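Local coordinates for protein transcription elongation factor SPT6 (Candida glabrata, PDB 3PJP) that binds the phosphorylated C-terminal repeat domain of RNA polymerase II through its tandem SH2 domain and probably acts as a histone H3-H4 chaperone during transcription elongation, at residues Lys115-Glu123 against Ile150-Ile161. Residues are numbered along the deposited sequence; the frame is centred on the assembly and turned at random.
Sequences KKEVVKFIE and IFKLNAESKLYI
In the second SH2 fold of the tandem, the helix between strands 110-111 and 134-139 lies on one face of the central sheet, and Ile122 meets Ile150 at the heart of the contact. With CG1 of Ile122 swung beside its own backbone N (chi1 -71°), CD1 reaches in to lie 3.5 Å from Ile150 CG2. The other branch, CG2, meets side chains from both strands, 3.7 Å from Leu159 CD1 and 3.8 Å from Lys152 CB. Such packing of a helix against a beta hairpin is part of the SH2 plan, in which two helices flank a central antiparallel sheet; here helix 115-123 runs within 18° of strand 150-152. One turn back, Val119 divides its methyls, CG1 resting 3.9 Å from Leu159 CD1 while CG2 faces the CG2 branch of Ile150 and the CD1 tip of Ile161. Val118 CG1 meets Ile150 CD1 at 3.7 Å, and the Val118 side chain also touches Ser138 on strand 134-139. At the partly exposed margin, Lys115 lays its aliphatic CD tightly against Ile161 CD1, 3.5 Å away. At the end of strand 146-152, Lys152 bends at its last torsion (chi4 79°) to give NZ to Ser157 O at 2.8 Å, tying the hairpin loop back to its strand.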
ATOM      1  N   LYS A 115       7.582 -13.645  -4.594  1.00 17.36           N
ATOM      2  CA  LYS A 115       7.341 -14.449  -3.402  1.00 19.05           C
ATOM      3  C   LYS A 115       8.218 -15.690  -3.415  1.00 24.83           C
ATOM      4  O   LYS A 115       8.882 -16.008  -2.428  1.00 19.14           O
ATOM      5  CB  LYS A 115       5.866 -14.852  -3.292  1.00 21.66           C
ATOM      6  CG  LYS A 115       5.574 -15.662  -2.029  1.00 25.18           C
ATOM      7  CD  LYS A 115       4.096 -15.627  -1.645  1.00 31.94           C
ATOM      8  CE  LYS A 115       3.220 -16.244  -2.709  1.00 40.70           C
ATOM      9  NZ  LYS A 115       1.799 -16.294  -2.273  1.00 44.33           N
ATOM     10  N   LYS A 116       8.227 -16.392  -4.546  1.00 21.61           N
ATOM     11  CA  LYS A 116       9.009 -17.616  -4.657  1.00 24.61           C
ATOM     12  C   LYS A 116      10.493 -17.365  -4.429  1.00 21.09           C
ATOM     13  O   LYS A 116      11.171 -18.160  -3.782  1.00 23.55           O
ATOM     14  CB  LYS A 116       8.800 -18.274  -6.025  1.00 29.63           C
ATOM     15  CG  LYS A 116       7.469 -18.988  -6.182  1.00 24.76           C
ATOM     16  CD  LYS A 116       7.395 -19.702  -7.530  1.00 30.88           C
ATOM     17  CE  LYS A 116       6.051 -20.405  -7.708  1.00 34.67           C
ATOM     18  NZ  LYS A 116       5.898 -21.011  -9.066  1.00 33.25           N
ATOM     19  N   GLU A 117      10.997 -16.263  -4.971  1.00 23.17           N
ATOM     20  CA  GLU A 117      12.407 -15.926  -4.817  1.00 19.48           C
ATOM     21  C   GLU A 117      12.756 -15.658  -3.352  1.00 21.73           C
ATOM     22  O   GLU A 117      13.792 -16.106  -2.857  1.00 21.58           O
ATOM     23  CB  GLU A 117      12.775 -14.732  -5.709  1.00 22.67           C
ATOM     24  CG  GLU A 117      12.767 -15.098  -7.193  1.00 29.70           C
ATOM     25  CD  GLU A 117      13.124 -13.949  -8.115  1.00 34.76           C
ATOM     26  OE1 GLU A 117      12.832 -12.792  -7.769  1.00 33.81           O
ATOM     27  OE2 GLU A 117      13.694 -14.209  -9.202  1.00 35.40           O
ATOM     28  N   VAL A 118      11.877 -14.954  -2.649  1.00 20.62           N
ATOM     29  CA  VAL A 118      12.167 -14.609  -1.265  1.00 18.72           C
ATOM     30  C   VAL A 118      12.017 -15.828  -0.357  1.00 19.10           C
ATOM     31  O   VAL A 118      12.803 -16.014   0.576  1.00 22.02           O
ATOM     32  CB  VAL A 118      11.307 -13.408  -0.774  1.00 15.45           C
ATOM     33  CG1 VAL A 118      11.507 -13.185   0.738  1.00 22.00           C
ATOM     34  CG2 VAL A 118      11.657 -12.165  -1.557  1.00 22.52           C
ATOM     35  N   VAL A 119      11.041 -16.686  -0.653  1.00 19.86           N
ATOM     36  CA  VAL A 119      10.907 -17.946   0.071  1.00 19.81           C
ATOM     37  C   VAL A 119      12.167 -18.789  -0.079  1.00 25.07           C
ATOM     38  O   VAL A 119      12.657 -19.342   0.899  1.00 22.66           O
ATOM     39  CB  VAL A 119       9.687 -18.757  -0.400  1.00 19.70           C
ATOM     40  CG1 VAL A 119       9.795 -20.208   0.072  1.00 22.77           C
ATOM     41  CG2 VAL A 119       8.398 -18.115   0.101  1.00 18.35           C
ATOM     42  N   LYS A 120      12.693 -18.878  -1.299  1.00 22.25           N
ATOM     43  CA  LYS A 120      13.926 -19.624  -1.527  1.00 27.53           C
ATOM     44  C   LYS A 120      15.111 -18.988  -0.804  1.00 28.66           C
ATOM     45  O   LYS A 120      15.961 -19.694  -0.263  1.00 32.51           O
ATOM     46  CB  LYS A 120      14.220 -19.773  -3.024  1.00 32.94           C
ATOM     47  CG  LYS A 120      15.445 -20.626  -3.326  1.00 41.53           C
ATOM     48  CD  LYS A 120      15.616 -20.849  -4.822  1.00 51.92           C
ATOM     49  CE  LYS A 120      16.834 -21.716  -5.115  1.00 60.27           C
ATOM     50  NZ  LYS A 120      17.050 -21.899  -6.578  1.00 67.31           N
ATOM     51  N   PHE A 121      15.178 -17.660  -0.795  1.00 27.64           N
ATOM     52  CA  PHE A 121      16.274 -16.997  -0.101  1.00 26.72           C
ATOM     53  C   PHE A 121      16.254 -17.346   1.384  1.00 31.39           C
ATOM     54  O   PHE A 121      17.296 -17.574   2.000  1.00 32.99           O
ATOM     55  CB  PHE A 121      16.236 -15.484  -0.288  1.00 30.14           C
ATOM     56  CG  PHE A 121      17.447 -14.792   0.255  1.00 37.47           C
ATOM     57  CD1 PHE A 121      18.519 -14.496  -0.571  1.00 44.99           C
ATOM     58  CD2 PHE A 121      17.528 -14.456   1.596  1.00 39.25           C
ATOM     59  CE1 PHE A 121      19.642 -13.867  -0.069  1.00 50.32           C
ATOM     60  CE2 PHE A 121      18.650 -13.828   2.104  1.00 40.30           C
ATOM     61  CZ  PHE A 121      19.706 -13.532   1.272  1.00 48.13           C
ATOM     62  N   ILE A 122      15.056 -17.400   1.951  1.00 27.13           N
ATOM     63  CA  ILE A 122      14.890 -17.714   3.364  1.00 21.56           C
ATOM     64  C   ILE A 122      15.166 -19.186   3.680  1.00 27.86           C
ATOM     65  O   ILE A 122      15.824 -19.489   4.675  1.00 28.76           O
ATOM     66  CB  ILE A 122      13.498 -17.292   3.862  1.00 19.04           C
ATOM     67  CG1 ILE A 122      13.426 -15.767   3.925  1.00 22.93           C
ATOM     68  CG2 ILE A 122      13.203 -17.903   5.232  1.00 18.43           C
ATOM     69  CD1 ILE A 122      12.047 -15.232   4.178  1.00 21.95           C
ATOM     70  N   GLU A 123      14.671 -20.097   2.844  1.00 27.50           N
ATOM     71  CA  GLU A 123      14.989 -21.516   2.996  1.00 30.40           C
ATOM     72  C   GLU A 123      16.505 -21.725   2.985  1.00 35.34           C
ATOM     73  O   GLU A 123      17.066 -22.334   3.895  1.00 35.34           O
ATOM     74  CB  GLU A 123      14.347 -22.344   1.881  1.00 32.42           C
ATOM     75  CG  GLU A 123      12.827 -22.455   1.954  1.00 36.57           C
ATOM     76  CD  GLU A 123      12.245 -23.170   0.745  1.00 44.15           C
ATOM     77  OE1 GLU A 123      11.013 -23.376   0.697  1.00 41.94           O
ATOM     78  OE2 GLU A 123      13.028 -23.527  -0.162  1.00 52.56           O
ATOM     79  N   ILE A 150       7.646 -12.491   5.099  1.00 12.94           N
ATOM     80  CA  ILE A 150       7.994 -13.911   5.011  1.00 12.08           C
ATOM     81  C   ILE A 150       9.093 -14.173   6.035  1.00 15.22           C
ATOM     82  O   ILE A 150      10.083 -13.439   6.091  1.00 16.85           O
ATOM     83  CB  ILE A 150       8.486 -14.271   3.605  1.00 14.11           C
ATOM     84  CG1 ILE A 150       7.528 -13.700   2.549  1.00 20.37           C
ATOM     85  CG2 ILE A 150       8.649 -15.792   3.454  1.00 14.99           C
ATOM     86  CD1 ILE A 150       7.928 -13.987   1.121  1.00 23.42           C
ATOM     87  N   PHE A 151       8.903 -15.201   6.856  1.00 13.85           N
ATOM     88  CA  PHE A 151       9.770 -15.423   8.018  1.00 16.18           C
ATOM     89  C   PHE A 151       9.883 -16.891   8.419  1.00 17.31           C
ATOM     90  O   PHE A 151       9.031 -17.713   8.094  1.00 16.94           O
ATOM     91  CB  PHE A 151       9.310 -14.578   9.224  1.00 17.87           C
ATOM     92  CG  PHE A 151       7.921 -14.902   9.718  1.00 16.68           C
ATOM     93  CD1 PHE A 151       7.739 -15.737  10.802  1.00 20.39           C
ATOM     94  CD2 PHE A 151       6.803 -14.354   9.115  1.00 21.38           C
ATOM     95  CE1 PHE A 151       6.467 -16.032  11.273  1.00 18.24           C
ATOM     96  CE2 PHE A 151       5.519 -14.643   9.590  1.00 18.96           C
ATOM     97  CZ  PHE A 151       5.361 -15.489  10.678  1.00 18.05           C
ATOM     98  N   LYS A 152      10.952 -17.192   9.145  1.00 18.23           N
ATOM     99  CA  LYS A 152      11.207 -18.536   9.634  1.00 20.14           C
ATOM    100  C   LYS A 152      12.034 -18.398  10.904  1.00 22.04           C
ATOM    101  O   LYS A 152      13.073 -17.728  10.909  1.00 23.20           O
ATOM    102  CB  LYS A 152      11.964 -19.324   8.564  1.00 17.99           C
ATOM    103  CG  LYS A 152      12.122 -20.803   8.828  1.00 23.73           C
ATOM    104  CD  LYS A 152      12.851 -21.461   7.655  1.00 22.92           C
ATOM    105  CE  LYS A 152      13.081 -22.952   7.883  1.00 28.01           C
ATOM    106  NZ  LYS A 152      11.842 -23.709   7.604  1.00 29.51           N
ATOM    107  N   LEU A 153      11.556 -19.014  11.982  1.00 18.90           N
ATOM    108  CA  LEU A 153      12.146 -18.868  13.309  1.00 25.97           C
ATOM    109  C   LEU A 153      13.480 -19.606  13.462  1.00 24.64           C
ATOM    110  O   LEU A 153      14.420 -19.096  14.072  1.00 25.63           O
ATOM    111  CB  LEU A 153      11.160 -19.380  14.363  1.00 25.66           C
ATOM    112  CG  LEU A 153      11.649 -19.325  15.809  1.00 31.76           C
ATOM    113  CD1 LEU A 153      11.621 -17.896  16.345  1.00 33.92           C
ATOM    114  CD2 LEU A 153      10.824 -20.250  16.692  1.00 34.13           C
ATOM    115  N   ASN A 154      13.541 -20.813  12.913  1.00 22.34           N
ATOM    116  CA  ASN A 154      14.747 -21.631  12.937  1.00 27.71           C
ATOM    117  C   ASN A 154      14.530 -22.848  12.056  1.00 24.81           C
ATOM    118  O   ASN A 154      13.454 -23.022  11.485  1.00 24.28           O
ATOM    119  CB  ASN A 154      15.079 -22.062  14.367  1.00 31.09           C
ATOM    120  CG  ASN A 154      13.925 -22.777  15.038  1.00 28.92           C
ATOM    121  OD1 ASN A 154      13.295 -23.655  14.446  1.00 24.56           O
ATOM    122  ND2 ASN A 154      13.620 -22.383  16.268  1.00 31.83           N
ATOM    123  N   ALA A 155      15.545 -23.700  11.957  1.00 26.82           N
ATOM    124  CA  ALA A 155      15.485 -24.842  11.052  1.00 27.66           C
ATOM    125  C   ALA A 155      14.372 -25.839  11.402  1.00 31.49           C
ATOM    126  O   ALA A 155      13.888 -26.565  10.538  1.00 28.66           O
ATOM    127  CB  ALA A 155      16.835 -25.549  11.010  1.00 31.25           C
ATOM    128  N   GLU A 156      13.968 -25.869  12.668  1.00 35.24           N
ATOM    129  CA  GLU A 156      12.962 -26.828  13.115  1.00 34.68           C
ATOM    130  C   GLU A 156      11.539 -26.292  12.997  1.00 34.65           C
ATOM    131  O   GLU A 156      10.578 -26.983  13.332  1.00 34.33           O
ATOM    132  CB  GLU A 156      13.235 -27.264  14.558  1.00 39.91           C
ATOM    133  CG  GLU A 156      14.567 -27.970  14.749  1.00 45.23           C
ATOM    134  CD  GLU A 156      15.747 -27.018  14.699  1.00 49.59           C
ATOM    135  OE1 GLU A 156      15.660 -25.926  15.304  1.00 47.65           O
ATOM    136  OE2 GLU A 156      16.759 -27.360  14.050  1.00 51.39           O
ATOM    137  N   SER A 157      11.407 -25.060  12.520  1.00 24.93           N
ATOM    138  CA  SER A 157      10.100 -24.424  12.414  1.00 29.77           C
ATOM    139  C   SER A 157       9.720 -24.145  10.965  1.00 27.15           C
ATOM    140  O   SER A 157      10.574 -24.097  10.080  1.00 23.59           O
ATOM    141  CB  SER A 157      10.076 -23.117  13.207  1.00 27.96           C
ATOM    142  OG  SER A 157      10.327 -23.350  14.583  1.00 28.81           O
ATOM    143  N   LYS A 158       8.427 -23.958  10.732  1.00 25.30           N
ATOM    144  CA  LYS A 158       7.921 -23.690   9.398  1.00 23.65           C
ATOM    145  C   LYS A 158       8.244 -22.272   8.927  1.00 19.62           C
ATOM    146  O   LYS A 158       8.417 -21.361   9.737  1.00 23.27           O
ATOM    147  CB  LYS A 158       6.406 -23.918   9.351  1.00 24.15           C
ATOM    148  CG  LYS A 158       5.996 -25.384   9.331  1.00 30.11           C
ATOM    149  CD  LYS A 158       4.501 -25.538   9.089  1.00 37.18           C
ATOM    150  CE  LYS A 158       4.131 -27.009   8.929  1.00 40.88           C
ATOM    151  NZ  LYS A 158       2.670 -27.214   8.727  1.00 38.53           N
ATOM    152  N   LEU A 159       8.336 -22.109   7.613  1.00 19.35           N
ATOM    153  CA  LEU A 159       8.303 -20.785   6.990  1.00 21.10           C
ATOM    154  C   LEU A 159       6.849 -20.331   6.911  1.00 18.34           C
ATOM    155  O   LEU A 159       5.965 -21.112   6.558  1.00 20.22           O
ATOM    156  CB  LEU A 159       8.930 -20.831   5.597  1.00 20.89           C
ATOM    157  CG  LEU A 159       8.894 -19.547   4.757  1.00 22.52           C
ATOM    158  CD1 LEU A 159      10.111 -19.461   3.848  1.00 22.37           C
ATOM    159  CD2 LEU A 159       7.603 -19.442   3.949  1.00 17.04           C
ATOM    160  N   TYR A 160       6.603 -19.069   7.249  1.00 16.93           N
ATOM    161  CA  TYR A 160       5.260 -18.511   7.197  1.00 17.14           C
ATOM    162  C   TYR A 160       5.232 -17.258   6.345  1.00 15.15           C
ATOM    163  O   TYR A 160       6.245 -16.585   6.175  1.00 14.89           O
ATOM    164  CB  TYR A 160       4.762 -18.150   8.589  1.00 17.20           C
ATOM    165  CG  TYR A 160       4.584 -19.342   9.507  1.00 16.22           C
ATOM    166  CD1 TYR A 160       3.431 -20.117   9.452  1.00 18.38           C
ATOM    167  CD2 TYR A 160       5.559 -19.673  10.437  1.00 21.01           C
ATOM    168  CE1 TYR A 160       3.259 -21.205  10.302  1.00 19.88           C
ATOM    169  CE2 TYR A 160       5.397 -20.753  11.298  1.00 19.29           C
ATOM    170  CZ  TYR A 160       4.244 -21.514  11.218  1.00 22.02           C
ATOM    171  OH  TYR A 160       4.080 -22.589  12.062  1.00 23.69           O
ATOM    172  N   ILE A 161       4.055 -16.955   5.823  1.00 15.18           N
ATOM    173  CA  ILE A 161       3.856 -15.750   5.047  1.00 14.23           C
ATOM    174  C   ILE A 161       2.705 -14.989   5.647  1.00 11.10           C
ATOM    175  O   ILE A 161       1.564 -15.463   5.658  1.00 13.74           O
ATOM    176  CB  ILE A 161       3.576 -16.055   3.550  1.00 15.99           C
ATOM    177  CG1 ILE A 161       4.774 -16.780   2.929  1.00 18.88           C
ATOM    178  CG2 ILE A 161       3.264 -14.764   2.788  1.00 18.59           C
ATOM    179  CD1 ILE A 161       4.625 -17.081   1.459  1.00 23.27           C
TER